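Local structure of N-acetylglucosaminidase (Paenibacillus barengoltzii, 6INX) at residues N200-T205 with E285-Y290; Q192-H197 with T205-R210; G35-D40 with L67-W72; T136-L141 with G149-L154; G159-Y164 with V217-R222. The protein is a glycoside hydrolase of family 18 that probably cleaves the beta-glycosidic bonds of N-acetylglucosamine in its substrates. All coordinates share one frame; numbering follows the deposited sequence.

Interaction 1 (N200-T205 with E285-Y290); sequences NLYTGT and EAKAPY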
# COMPACT_ATOMS: atom_id res chain seq x y z
N ASN A 200 -2.79 -7.76 11.81
CA ASN A 200 -1.63 -8.61 12.09
C ASN A 200 -0.57 -7.91 12.93
O ASN A 200 -0.19 -6.77 12.67
CB ASN A 200 -0.98 -9.07 10.78
CG ASN A 200 -0.64 -7.92 9.82
OD1 ASN A 200 -1.46 -7.01 9.58
ND2 ASN A 200 0.57 -7.96 9.24
N LEU A 201 -0.07 -8.64 13.93
CA LEU A 201 1.02 -8.13 14.76
C LEU A 201 2.27 -7.85 13.93
O LEU A 201 2.87 -6.77 14.04
CB LEU A 201 1.31 -9.12 15.89
CG LEU A 201 2.42 -8.67 16.83
CD1 LEU A 201 2.09 -7.31 17.43
CD2 LEU A 201 2.61 -9.70 17.94
N TYR A 202 2.72 -8.81 13.11
CA TYR A 202 3.94 -8.63 12.33
C TYR A 202 3.66 -8.77 10.84
O TYR A 202 2.71 -9.43 10.41
CB TYR A 202 5.02 -9.66 12.70
CG TYR A 202 5.53 -9.58 14.12
CD1 TYR A 202 6.36 -8.56 14.54
CD2 TYR A 202 5.18 -10.56 15.04
CE1 TYR A 202 6.83 -8.51 15.85
CE2 TYR A 202 5.64 -10.51 16.34
CZ TYR A 202 6.46 -9.49 16.74
OH TYR A 202 6.91 -9.47 18.04
N THR A 203 4.53 -8.16 10.04
CA THR A 203 4.45 -8.25 8.59
C THR A 203 4.96 -9.61 8.12
O THR A 203 5.97 -10.11 8.63
CB THR A 203 5.26 -7.12 7.96
OG1 THR A 203 4.75 -5.87 8.43
CG2 THR A 203 5.18 -7.17 6.43
N GLY A 204 4.24 -10.21 7.19
CA GLY A 204 4.59 -11.53 6.68
C GLY A 204 5.33 -11.50 5.35
O GLY A 204 5.10 -10.63 4.51
N THR A 205 6.19 -12.50 5.17
CA THR A 205 6.91 -12.65 3.91
C THR A 205 5.94 -12.98 2.78
O THR A 205 5.01 -13.77 2.94
CB THR A 205 8.00 -13.73 4.02
OG1 THR A 205 8.76 -13.79 2.80
CG2 THR A 205 7.39 -15.11 4.27
N GLU A 285 4.49 -16.34 11.30
CA GLU A 285 5.30 -15.14 11.16
C GLU A 285 4.52 -13.90 11.57
O GLU A 285 5.00 -13.09 12.36
CB GLU A 285 5.82 -14.98 9.73
CG GLU A 285 6.82 -13.83 9.62
CD GLU A 285 7.44 -13.71 8.24
OE1 GLU A 285 6.90 -14.31 7.30
OE2 GLU A 285 8.46 -13.00 8.10
N ALA A 286 3.30 -13.76 11.06
CA ALA A 286 2.50 -12.58 11.38
C ALA A 286 1.91 -12.65 12.78
O ALA A 286 1.49 -11.61 13.31
CB ALA A 286 1.36 -12.46 10.36
N LYS A 287 1.87 -13.84 13.38
CA LYS A 287 1.13 -14.11 14.62
C LYS A 287 -0.36 -13.81 14.48
O LYS A 287 -0.96 -13.11 15.30
CB LYS A 287 1.74 -13.39 15.84
CG LYS A 287 3.25 -13.57 16.06
CD LYS A 287 3.65 -15.03 16.15
CE LYS A 287 5.14 -15.15 16.45
NZ LYS A 287 5.66 -16.52 16.21
N ALA A 288 -0.97 -14.36 13.43
CA ALA A 288 -2.37 -14.08 13.12
C ALA A 288 -3.10 -15.32 12.64
O ALA A 288 -2.54 -16.11 11.86
CB ALA A 288 -2.48 -12.98 12.04
N PRO A 289 -4.35 -15.52 13.06
CA PRO A 289 -5.16 -16.61 12.54
C PRO A 289 -5.94 -16.20 11.31
O PRO A 289 -6.27 -15.03 11.10
CB PRO A 289 -6.12 -16.88 13.70
CG PRO A 289 -6.44 -15.48 14.20
CD PRO A 289 -5.08 -14.74 14.08
N TYR A 290 -6.27 -17.19 10.48
CA TYR A 290 -7.10 -16.95 9.31
C TYR A 290 -7.88 -18.21 8.99
O TYR A 290 -7.48 -19.32 9.36
CB TYR A 290 -6.30 -16.44 8.11
CG TYR A 290 -5.19 -17.35 7.59
CD1 TYR A 290 -3.97 -17.43 8.25
CD2 TYR A 290 -5.34 -18.05 6.41
CE1 TYR A 290 -2.94 -18.23 7.77
CE2 TYR A 290 -4.31 -18.86 5.91
CZ TYR A 290 -3.12 -18.94 6.60
OH TYR A 290 -2.11 -19.74 6.09
O HOH W 1 -1.91 -10.57 14.91
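Tyr-202 turns the edge of its ring toward the aliphatic start of Lys-287, whose CG lies near the ring plane, 3.7 Å from Tyr-202 CD2; the two side chains cross obliquely. With CG anti to the carbonyl carbon (chi1 -64°), the ring starts out on the side of Lys-287, and Leu-201 CG covers one face near the rim. From the same residue, Tyr-202 N donates a nearly straight bond to Ala-286 O at 3.1 Å (164°). An alanine suits position 286, since its small CB comes within 3.3 Å of Tyr-202 O. That carbonyl also takes a hydrogen bond from Asn-200 ND2, which sits above the carbonyl plane and has a second acceptor in Ile-211 O. An alanine in place of Tyr-202 would keep the backbone bond but would probably leave Lys-287 CG and Leu-201 CG without the ring they pack on. The partner segment closes the hairpin of strands 279-283 and 288-292, and Lys-287 with Ala-288 forms a G1 beta bulge opposite Asp-283. At the bulge a water accepts from Leu-201 N and donates to Lys-287 O. At the other end, Glu-285, extended beyond CG, crosses Thr-205 at about a right angle. Its OE1 accepts from Thr-205 N at 2.9 Å, the donor standing above the carboxylate plane, and also lies 3.2 Å from Thr-205 CG2.

Interaction 2 (Q192-H197 with T205-R210); sequences QTLTGH and TGDLFR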
# COMPACT_ATOMS: atom_id res chain seq x y z
N GLN A 192 -8.39 -2.98 -1.10
CA GLN A 192 -7.51 -3.91 -1.80
C GLN A 192 -8.22 -5.22 -2.12
O GLN A 192 -9.03 -5.71 -1.33
CB GLN A 192 -6.18 -4.14 -1.04
CG GLN A 192 -6.34 -4.86 0.29
CD GLN A 192 -5.02 -5.01 0.99
OE1 GLN A 192 -4.47 -4.04 1.51
NE2 GLN A 192 -4.48 -6.24 1.00
N THR A 193 -7.86 -5.78 -3.27
CA THR A 193 -8.39 -7.07 -3.70
C THR A 193 -7.45 -8.22 -3.38
O THR A 193 -7.79 -9.37 -3.64
CB THR A 193 -8.68 -7.06 -5.20
OG1 THR A 193 -7.49 -6.70 -5.90
CG2 THR A 193 -9.77 -6.06 -5.55
N LEU A 194 -6.28 -7.94 -2.82
CA LEU A 194 -5.37 -8.99 -2.38
C LEU A 194 -5.71 -9.38 -0.94
O LEU A 194 -5.86 -8.50 -0.08
CB LEU A 194 -3.93 -8.47 -2.41
CG LEU A 194 -2.91 -9.60 -2.23
CD1 LEU A 194 -2.86 -10.48 -3.46
CD2 LEU A 194 -1.53 -9.01 -1.94
N THR A 195 -5.83 -10.68 -0.69
CA THR A 195 -6.11 -11.10 0.67
C THR A 195 -4.89 -10.90 1.57
O THR A 195 -3.73 -10.85 1.11
CB THR A 195 -6.53 -12.57 0.73
OG1 THR A 195 -5.43 -13.41 0.34
CG2 THR A 195 -7.70 -12.85 -0.20
N GLY A 196 -5.16 -10.78 2.86
CA GLY A 196 -4.10 -10.69 3.84
C GLY A 196 -4.71 -10.46 5.21
O GLY A 196 -5.93 -10.46 5.37
N HIS A 197 -3.83 -10.25 6.18
CA HIS A 197 -4.28 -10.10 7.56
C HIS A 197 -4.67 -8.65 7.82
O HIS A 197 -3.89 -7.74 7.56
CB HIS A 197 -3.11 -10.45 8.48
CG HIS A 197 -2.60 -11.85 8.28
ND1 HIS A 197 -3.40 -12.96 8.41
CD2 HIS A 197 -1.36 -12.30 7.95
CE1 HIS A 197 -2.68 -14.04 8.17
NE2 HIS A 197 -1.44 -13.67 7.90
N THR A 205 6.19 -12.50 5.17
CA THR A 205 6.91 -12.65 3.91
C THR A 205 5.94 -12.98 2.78
O THR A 205 5.01 -13.77 2.94
CB THR A 205 8.00 -13.73 4.02
OG1 THR A 205 8.76 -13.79 2.80
CG2 THR A 205 7.39 -15.11 4.27
N GLY A 206 6.14 -12.34 1.63
CA GLY A 206 5.31 -12.61 0.47
C GLY A 206 4.08 -11.75 0.33
O GLY A 206 3.32 -11.96 -0.62
N ASP A 207 3.83 -10.83 1.26
CA ASP A 207 2.71 -9.89 1.17
C ASP A 207 3.17 -8.63 0.44
O ASP A 207 4.15 -8.00 0.86
CB ASP A 207 2.25 -9.53 2.58
CG ASP A 207 0.91 -8.82 2.61
OD1 ASP A 207 0.41 -8.43 1.53
OD2 ASP A 207 0.35 -8.63 3.72
N LEU A 208 2.47 -8.25 -0.64
CA LEU A 208 2.80 -7.00 -1.33
C LEU A 208 2.57 -5.79 -0.44
O LEU A 208 3.20 -4.75 -0.63
CB LEU A 208 1.98 -6.85 -2.61
CG LEU A 208 2.26 -7.86 -3.73
CD1 LEU A 208 1.31 -7.62 -4.90
CD2 LEU A 208 3.70 -7.79 -4.20
N PHE A 209 1.66 -5.90 0.53
CA PHE A 209 1.37 -4.84 1.47
C PHE A 209 2.16 -5.11 2.74
O PHE A 209 2.21 -6.26 3.20
CB PHE A 209 -0.13 -4.80 1.74
CG PHE A 209 -0.94 -4.46 0.52
CD1 PHE A 209 -1.26 -3.14 0.24
CD2 PHE A 209 -1.36 -5.44 -0.35
CE1 PHE A 209 -1.98 -2.82 -0.90
CE2 PHE A 209 -2.08 -5.12 -1.50
CZ PHE A 209 -2.40 -3.81 -1.76
N ARG A 210 2.84 -4.09 3.27
CA ARG A 210 3.88 -4.30 4.27
C ARG A 210 3.51 -3.82 5.67
O ARG A 210 4.36 -3.87 6.57
CB ARG A 210 5.21 -3.68 3.82
CG ARG A 210 5.63 -4.08 2.39
CD ARG A 210 5.77 -5.59 2.20
NE ARG A 210 6.85 -6.15 3.01
CZ ARG A 210 6.92 -7.42 3.37
NH1 ARG A 210 5.97 -8.28 3.01
NH2 ARG A 210 7.93 -7.83 4.13
O HOH W 2 -2.30 -8.31 1.55
O HOH W 3 -0.94 -10.05 5.69
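Gln-192 and Phe-209 meet tip to tip, the carboxamide lying over one face of the ring with the two planes 30° apart. Gln-192 OE1 stands over the ring centre, while NE2 lies 3.5 Å from Phe-209 CD2. The apolar part belongs to Leu-194: its CD2 reaches the ring edge, 3.9 Å from Phe-209 CD2, and also packs on Leu-208 CB. An alanine in place of Phe-209 would probably open a gap beside Leu-194 CD2 and leave the Gln-192 amide without its flat cover. Hydrogen bonds fix each partner within its own segment. Gln-192 NE2 donates almost straight (175°) to Leu-194 O at 2.9 Å, in its own amide plane, which holds the carboxamide against rotation. Asp-207 OD1 accepts from Phe-209 N at 3.0 Å, an Asx turn that shapes the backbone carrying the ring. Water joins the segments: one molecule donates to Asp-207 OD1 and Thr-195 O, another links Asp-207 OD2 to His-197 N. Asp-207 OD2 also forms a salt bridge with Arg-188. With no direct hydrogen bond between them, the two segments depend on ring contacts and on a carboxylate whose charge is probably balanced by Arg-188 and which reaches the facing segment through bridging waters.

Interaction 3 (G35-D40 with L67-W72); sequences GHVRED and LSVGGW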
# COMPACT_ATOMS: atom_id res chain seq x y z
N GLY A 35 -20.03 10.50 18.94
CA GLY A 35 -20.53 11.83 18.63
C GLY A 35 -20.24 12.20 17.18
O GLY A 35 -19.40 11.59 16.52
N HIS A 36 -20.98 13.18 16.67
CA HIS A 36 -20.81 13.65 15.30
C HIS A 36 -20.51 15.15 15.31
O HIS A 36 -20.64 15.82 16.33
CB HIS A 36 -22.06 13.37 14.47
CG HIS A 36 -22.45 11.92 14.43
ND1 HIS A 36 -23.76 11.50 14.33
CD2 HIS A 36 -21.69 10.80 14.50
CE1 HIS A 36 -23.79 10.18 14.33
NE2 HIS A 36 -22.56 9.73 14.43
N VAL A 37 -20.09 15.66 14.15
CA VAL A 37 -19.76 17.08 13.98
C VAL A 37 -20.80 17.70 13.06
O VAL A 37 -21.01 17.24 11.93
CB VAL A 37 -18.35 17.28 13.42
CG1 VAL A 37 -18.10 18.77 13.10
CG2 VAL A 37 -17.30 16.77 14.40
N ARG A 38 -21.46 18.75 13.55
CA ARG A 38 -22.37 19.55 12.73
C ARG A 38 -22.17 21.00 13.14
O ARG A 38 -22.06 21.30 14.33
CB ARG A 38 -23.84 19.17 12.97
CG ARG A 38 -24.20 17.76 12.54
CD ARG A 38 -25.71 17.56 12.49
NE ARG A 38 -26.31 17.41 13.82
CZ ARG A 38 -26.23 16.31 14.56
NH1 ARG A 38 -25.57 15.24 14.12
NH2 ARG A 38 -26.81 16.27 15.75
N GLU A 39 -22.13 21.89 12.15
CA GLU A 39 -21.94 23.32 12.40
C GLU A 39 -20.69 23.58 13.24
O GLU A 39 -20.67 24.42 14.13
CB GLU A 39 -23.19 23.95 13.03
CG GLU A 39 -24.46 23.75 12.23
CD GLU A 39 -25.68 24.33 12.92
OE1 GLU A 39 -25.81 25.57 12.98
OE2 GLU A 39 -26.52 23.54 13.40
N ASP A 40 -19.64 22.81 12.95
CA ASP A 40 -18.34 22.93 13.59
C ASP A 40 -18.35 22.54 15.06
O ASP A 40 -17.41 22.86 15.78
CB ASP A 40 -17.71 24.33 13.42
CG ASP A 40 -17.37 24.68 11.97
OD1 ASP A 40 -17.43 23.82 11.08
OD2 ASP A 40 -17.01 25.86 11.72
N LEU A 67 -15.77 10.32 25.16
CA LEU A 67 -16.69 10.38 24.03
C LEU A 67 -15.86 10.36 22.76
O LEU A 67 -15.05 11.27 22.54
CB LEU A 67 -17.51 11.66 24.08
CG LEU A 67 -18.40 11.90 22.85
CD1 LEU A 67 -19.54 10.88 22.76
CD2 LEU A 67 -18.96 13.33 22.88
N SER A 68 -16.04 9.33 21.93
CA SER A 68 -15.35 9.30 20.65
C SER A 68 -16.18 10.07 19.64
O SER A 68 -17.40 9.90 19.56
CB SER A 68 -15.16 7.86 20.17
OG SER A 68 -14.37 7.84 18.99
N VAL A 69 -15.53 10.94 18.88
CA VAL A 69 -16.21 11.84 17.95
C VAL A 69 -15.71 11.52 16.56
O VAL A 69 -14.51 11.64 16.29
CB VAL A 69 -15.91 13.31 18.30
CG1 VAL A 69 -16.56 14.24 17.28
CG2 VAL A 69 -16.42 13.63 19.71
N GLY A 70 -16.62 11.13 15.67
CA GLY A 70 -16.25 10.86 14.30
C GLY A 70 -16.55 9.44 13.89
O GLY A 70 -17.70 9.00 13.98
N GLY A 71 -15.53 8.72 13.44
CA GLY A 71 -15.71 7.40 12.86
C GLY A 71 -15.67 7.46 11.35
O GLY A 71 -15.69 8.53 10.73
N TRP A 72 -15.60 6.28 10.73
CA TRP A 72 -15.50 6.22 9.28
C TRP A 72 -16.73 6.84 8.62
O TRP A 72 -17.87 6.47 8.94
CB TRP A 72 -15.34 4.78 8.81
CG TRP A 72 -15.15 4.66 7.32
CD1 TRP A 72 -16.08 4.27 6.40
CD2 TRP A 72 -13.97 4.96 6.59
NE1 TRP A 72 -15.54 4.30 5.14
CE2 TRP A 72 -14.24 4.72 5.23
CE3 TRP A 72 -12.69 5.40 6.95
CZ2 TRP A 72 -13.28 4.91 4.23
CZ3 TRP A 72 -11.74 5.60 5.96
CH2 TRP A 72 -12.04 5.35 4.61
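Gly-35 carries the tight part of this contact, lying opposite Val-69 in a parallel bridge with the two CA atoms 4.4 Å apart. Its N donates to Ser-68 O at 2.8 Å, and its O accepts from Gly-70 N at 2.9 Å, so one residue engages both sides of Val-69. Glycine suits the place, for a CB here would come within about 3.5 Å of Leu-67 CD2. Val-37 CG2 then meets Val-69 CG1 at 3.9 Å, the branched side chains crossing at about a right angle. Beyond this the pairing fades: the short strand segments diverge by 43°, His-36 brings a ring edge no closer than CD2 4.4 Å from Gly-70 O, and the chain beyond Val-37 turns away to the solvent, where Arg-38 and Glu-39 are exposed. Strands 29-38 and 64-70 are parallel neighbours in the TIM barrel. On the outer side Val-37 and Val-69 pack against Phe-77 of helix 77-81, while Ser-68 OG is hydrogen-bonded to Asp-107 in the adjoining strand 105-109.

Interaction 4 (T136-L141 with G149-L154); sequences TMREAL and GRHYWL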
# COMPACT_ATOMS: atom_id res chain seq x y z
N THR A 136 -6.18 23.63 20.33
CA THR A 136 -7.28 24.46 20.82
C THR A 136 -8.22 23.65 21.71
O THR A 136 -8.70 24.14 22.74
CB THR A 136 -8.04 25.02 19.62
OG1 THR A 136 -7.13 25.78 18.81
CG2 THR A 136 -9.18 25.93 20.07
N MET A 137 -8.49 22.41 21.32
CA MET A 137 -9.36 21.56 22.14
C MET A 137 -8.70 21.22 23.47
O MET A 137 -9.36 21.23 24.52
CB MET A 137 -9.69 20.29 21.36
CG MET A 137 -10.58 20.51 20.13
SD MET A 137 -11.03 18.96 19.30
CE MET A 137 -11.88 18.16 20.67
N ARG A 138 -7.40 20.92 23.45
CA ARG A 138 -6.68 20.66 24.70
C ARG A 138 -6.67 21.89 25.60
O ARG A 138 -6.88 21.77 26.81
CB ARG A 138 -5.25 20.20 24.39
CG ARG A 138 -4.31 20.23 25.60
CD ARG A 138 -4.84 19.41 26.76
NE ARG A 138 -4.67 17.99 26.50
CZ ARG A 138 -5.17 17.02 27.26
NH1 ARG A 138 -5.91 17.30 28.32
NH2 ARG A 138 -4.95 15.76 26.92
N GLU A 139 -6.46 23.07 25.02
CA GLU A 139 -6.49 24.29 25.82
C GLU A 139 -7.83 24.47 26.52
O GLU A 139 -7.88 24.80 27.71
CB GLU A 139 -6.16 25.49 24.93
CG GLU A 139 -4.68 25.58 24.61
CD GLU A 139 -4.36 26.51 23.45
OE1 GLU A 139 -5.30 26.95 22.76
OE2 GLU A 139 -3.17 26.79 23.22
N ALA A 140 -8.93 24.24 25.80
CA ALA A 140 -10.26 24.44 26.38
C ALA A 140 -10.56 23.40 27.44
O ALA A 140 -11.12 23.72 28.50
CB ALA A 140 -11.33 24.40 25.28
N LEU A 141 -10.19 22.14 27.17
CA LEU A 141 -10.43 21.08 28.15
C LEU A 141 -9.59 21.29 29.40
O LEU A 141 -10.07 21.03 30.51
CB LEU A 141 -10.16 19.72 27.51
CG LEU A 141 -11.26 19.27 26.54
CD1 LEU A 141 -10.78 18.10 25.70
CD2 LEU A 141 -12.52 18.92 27.30
N GLY A 149 -11.23 21.26 39.05
CA GLY A 149 -10.28 20.63 39.95
C GLY A 149 -9.85 19.24 39.52
O GLY A 149 -9.61 18.39 40.38
N ARG A 150 -9.75 18.99 38.22
CA ARG A 150 -9.48 17.64 37.75
C ARG A 150 -8.84 17.70 36.37
O ARG A 150 -8.69 18.76 35.77
CB ARG A 150 -10.77 16.83 37.67
CG ARG A 150 -11.80 17.48 36.75
CD ARG A 150 -12.91 16.51 36.44
NE ARG A 150 -12.42 15.46 35.56
CZ ARG A 150 -13.14 14.41 35.18
NH1 ARG A 150 -14.39 14.27 35.60
NH2 ARG A 150 -12.61 13.51 34.37
N HIS A 151 -8.46 16.52 35.88
CA HIS A 151 -7.92 16.36 34.53
C HIS A 151 -9.05 15.95 33.60
O HIS A 151 -9.89 15.12 33.95
CB HIS A 151 -6.86 15.26 34.53
CG HIS A 151 -6.17 15.07 33.22
ND1 HIS A 151 -5.42 16.06 32.62
CD2 HIS A 151 -6.08 13.99 32.40
CE1 HIS A 151 -4.92 15.60 31.48
NE2 HIS A 151 -5.30 14.35 31.33
N TYR A 152 -9.05 16.53 32.40
CA TYR A 152 -9.89 16.04 31.31
C TYR A 152 -8.97 15.51 30.22
O TYR A 152 -7.87 16.05 30.03
CB TYR A 152 -10.79 17.15 30.77
CG TYR A 152 -11.97 17.45 31.67
CD1 TYR A 152 -12.98 16.52 31.84
CD2 TYR A 152 -12.07 18.67 32.33
CE1 TYR A 152 -14.06 16.78 32.67
CE2 TYR A 152 -13.14 18.94 33.16
CZ TYR A 152 -14.14 18.00 33.32
OH TYR A 152 -15.20 18.27 34.15
N TRP A 153 -9.40 14.45 29.55
CA TRP A 153 -8.58 13.69 28.62
C TRP A 153 -8.84 14.12 27.17
O TRP A 153 -9.96 14.47 26.80
CB TRP A 153 -8.87 12.19 28.73
CG TRP A 153 -8.48 11.59 30.05
CD1 TRP A 153 -8.99 11.90 31.28
CD2 TRP A 153 -7.52 10.55 30.27
NE1 TRP A 153 -8.40 11.13 32.25
CE2 TRP A 153 -7.49 10.29 31.66
CE3 TRP A 153 -6.68 9.82 29.43
CZ2 TRP A 153 -6.66 9.34 32.22
CZ3 TRP A 153 -5.84 8.88 29.99
CH2 TRP A 153 -5.84 8.64 31.37
N LEU A 154 -7.79 14.03 26.35
CA LEU A 154 -7.92 14.19 24.91
C LEU A 154 -7.05 13.13 24.26
O LEU A 154 -5.85 13.06 24.54
CB LEU A 154 -7.49 15.59 24.45
CG LEU A 154 -7.70 15.88 22.96
CD1 LEU A 154 -9.19 15.85 22.61
CD2 LEU A 154 -7.07 17.23 22.62
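Arg-138 sets its CG anti to the backbone N (chi1 166°) and then bends at chi2 and chi3, a hooked chain whose guanidinium reaches both Tyr-152 O and Leu-154. The contact closes a beta-alpha-beta crossover of the TIM barrel: helix 126-148 returns the chain from strand 105-109 to its parallel neighbour 153-159, ending in a Schellman motif at Gly-149. Arg-138 NH1 donates to Tyr-152 O at 2.9 Å, the acceptor lying in the guanidinium plane, while Leu-154 CB covers one face of the group toward its rim. Arginine suits this place because its long chain packs on leucine while its charge meets salt-bridge partners in Asp-142 and Asp-178 and its NE is hydrogen-bonded to Tyr-176 O. Nearby, His-151 CE1 lies 3.7 Å from Arg-138 NH1, its ring nearly parallel to the guanidinium (18° between planes), and its NE2 is hydrogen-bonded to Asp-178.

Leu-154 is the apolar centre. Its CD1 touches both Met-137 CE at 4.0 Å and Leu-141 CD1 at 4.1 Å, crossing each side chain at about a right angle. The unbranched methionine can reach in from one turn earlier in the helix. Leu-141 also backs onto Tyr-152, whose CD2 brings the ring edge to 3.6 Å from Leu-141 O. Arg-138 NH2 and Leu-154 N, two donors 3.4 Å apart, both turn to Asp-178 OD2.

Interaction 5 (G159-Y164 with V217-R222); sequences GADQYY and VNLFVR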
# COMPACT_ATOMS: atom_id res chain seq x y z
N GLY A 159 -4.97 6.46 11.87
CA GLY A 159 -4.72 5.44 10.87
C GLY A 159 -3.32 4.86 11.01
O GLY A 159 -2.39 5.52 11.47
N ALA A 160 -3.17 3.61 10.57
CA ALA A 160 -1.98 2.86 10.94
C ALA A 160 -0.81 3.01 9.98
O ALA A 160 0.34 2.78 10.39
CB ALA A 160 -2.32 1.37 11.05
N ASP A 161 -1.04 3.39 8.74
CA ASP A 161 -0.04 3.25 7.69
C ASP A 161 0.58 4.61 7.36
O ASP A 161 0.23 5.66 7.93
CB ASP A 161 -0.66 2.59 6.46
CG ASP A 161 0.32 1.72 5.68
OD1 ASP A 161 1.55 1.90 5.81
OD2 ASP A 161 -0.16 0.87 4.90
N GLN A 162 1.49 4.58 6.38
CA GLN A 162 2.28 5.74 6.01
C GLN A 162 1.41 6.95 5.67
O GLN A 162 1.78 8.09 5.97
CB GLN A 162 3.18 5.40 4.82
CG GLN A 162 4.15 6.51 4.43
CD GLN A 162 5.25 6.73 5.44
OE1 GLN A 162 5.94 5.79 5.84
NE2 GLN A 162 5.43 7.97 5.86
N TYR A 163 0.28 6.72 5.00
CA TYR A 163 -0.58 7.85 4.63
C TYR A 163 -0.88 8.74 5.82
O TYR A 163 -0.96 9.97 5.69
CB TYR A 163 -1.88 7.36 3.98
CG TYR A 163 -2.79 6.59 4.91
CD1 TYR A 163 -2.73 5.20 4.99
CD2 TYR A 163 -3.70 7.24 5.74
CE1 TYR A 163 -3.55 4.49 5.86
CE2 TYR A 163 -4.52 6.53 6.62
CZ TYR A 163 -4.43 5.16 6.66
OH TYR A 163 -5.23 4.45 7.53
N TYR A 164 -1.08 8.14 7.00
CA TYR A 164 -1.53 8.93 8.14
C TYR A 164 -0.41 9.83 8.64
O TYR A 164 -0.64 11.01 8.97
CB TYR A 164 -2.06 8.04 9.26
CG TYR A 164 -2.77 8.84 10.33
CD1 TYR A 164 -2.07 9.36 11.41
CD2 TYR A 164 -4.14 9.12 10.22
CE1 TYR A 164 -2.70 10.11 12.39
CE2 TYR A 164 -4.79 9.87 11.19
CZ TYR A 164 -4.06 10.37 12.27
OH TYR A 164 -4.70 11.12 13.24
N VAL A 217 3.70 0.83 14.70
CA VAL A 217 4.36 1.37 15.89
C VAL A 217 5.69 2.01 15.50
O VAL A 217 6.00 3.14 15.89
CB VAL A 217 4.53 0.27 16.94
CG1 VAL A 217 5.41 0.76 18.10
CG2 VAL A 217 3.16 -0.21 17.45
N ASN A 218 6.49 1.30 14.70
CA ASN A 218 7.76 1.85 14.26
C ASN A 218 7.58 3.17 13.50
O ASN A 218 8.34 4.12 13.72
CB ASN A 218 8.50 0.81 13.43
CG ASN A 218 9.10 -0.29 14.30
OD1 ASN A 218 9.22 -0.14 15.51
ND2 ASN A 218 9.47 -1.40 13.67
N LEU A 219 6.57 3.26 12.62
CA LEU A 219 6.32 4.51 11.90
C LEU A 219 6.01 5.65 12.86
O LEU A 219 6.54 6.76 12.72
CB LEU A 219 5.13 4.33 10.95
CG LEU A 219 5.31 3.53 9.67
CD1 LEU A 219 3.98 3.48 8.91
CD2 LEU A 219 6.39 4.15 8.80
N PHE A 220 5.15 5.40 13.84
CA PHE A 220 4.74 6.47 14.75
C PHE A 220 5.86 6.84 15.71
O PHE A 220 6.01 8.02 16.06
CB PHE A 220 3.46 6.07 15.48
CG PHE A 220 2.21 6.32 14.66
CD1 PHE A 220 1.47 7.47 14.86
CD2 PHE A 220 1.82 5.43 13.67
CE1 PHE A 220 0.34 7.73 14.08
CE2 PHE A 220 0.68 5.68 12.90
CZ PHE A 220 -0.05 6.83 13.11
N VAL A 221 6.65 5.87 16.17
CA VAL A 221 7.81 6.20 17.00
C VAL A 221 8.78 7.08 16.23
O VAL A 221 9.26 8.10 16.74
CB VAL A 221 8.49 4.91 17.50
CG1 VAL A 221 9.83 5.24 18.16
CG2 VAL A 221 7.59 4.18 18.46
N ARG A 222 9.08 6.70 14.98
CA ARG A 222 10.00 7.48 14.17
C ARG A 222 9.44 8.86 13.85
O ARG A 222 10.20 9.81 13.64
CB ARG A 222 10.36 6.72 12.89
CG ARG A 222 11.42 5.69 13.17
CD ARG A 222 11.58 4.65 12.09
NE ARG A 222 12.07 3.41 12.70
CZ ARG A 222 11.56 2.21 12.47
NH1 ARG A 222 10.56 2.06 11.62
NH2 ARG A 222 12.07 1.15 13.08
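The turn leading into helix 162-166 faces helix 213-222, nearest where Gln-162 CA lies 7.2 Å from Leu-219 CA. Leu-219 rests against that turn: its CD1 is 3.7 Å from Gln-162 N, and its CD2 is 3.4 Å from Gln-162 OE1. Gln-162 bends at chi2 (70°), which turns CD back toward the leucine; the two side chains cross at about a right angle, with OE1 on the methyl and NE2 hydrogen-bonded to Asp-166. In the turn, Asp-161 OD1 accepts from the next backbone N, that of Gln-162, at 2.7 Å, a small polar residue steadying the chain beside the leucine.

Phe-220 works by its edge. CZ comes to 3.1 Å from Gly-159 O, a carbonyl buried here with no hydrogen-bond partner in the model, and the weakly positive rim of the ring probably offsets part of that cost. Ala-160 O also lies at this edge, in the ring plane, and is hydrogen-bonded to Ser-216. Tyr-164 crosses Phe-220 at about a right angle, its CD1 3.7 Å from Phe-220 CZ. Glycine is needed at 159 because a CB would strike Tyr-163 OH.

Phe-220 and Tyr-164 also pack on Ala-158, and Phe-220 reaches Leu-182 of strand 179-183. This is the apolar layer between strands and outer helix of a TIM barrel, here at the C-terminal end of strand 153-159, the end of the barrel where family 18 enzymes carry their substrate cleft.

Overall arrangement
Interactions 3, 4 and 5 belong to the TIM barrel; interaction 1 joins the long loop after strand 179-183 to an antiparallel sheet inserted after strand 230-235, and interaction 2 joins that loop to itself. Interactions 1 and 2 share Thr-205, their centres 11 Å apart, and touch through Thr-203 OG1 and Arg-210 O. Interaction 5 lies between the two groups, its nearest atoms about 6 Å from interaction 2 and about 7 Å from interaction 3; interactions 1, 2 and 5 all reach the second subunit. Interactions 3 and 4, centres 17 Å apart, flank strand 105-109, whose sequence leading to Glu-111 matches the DxxDxDxE signature of family 18, consistent with an active site near interaction 3.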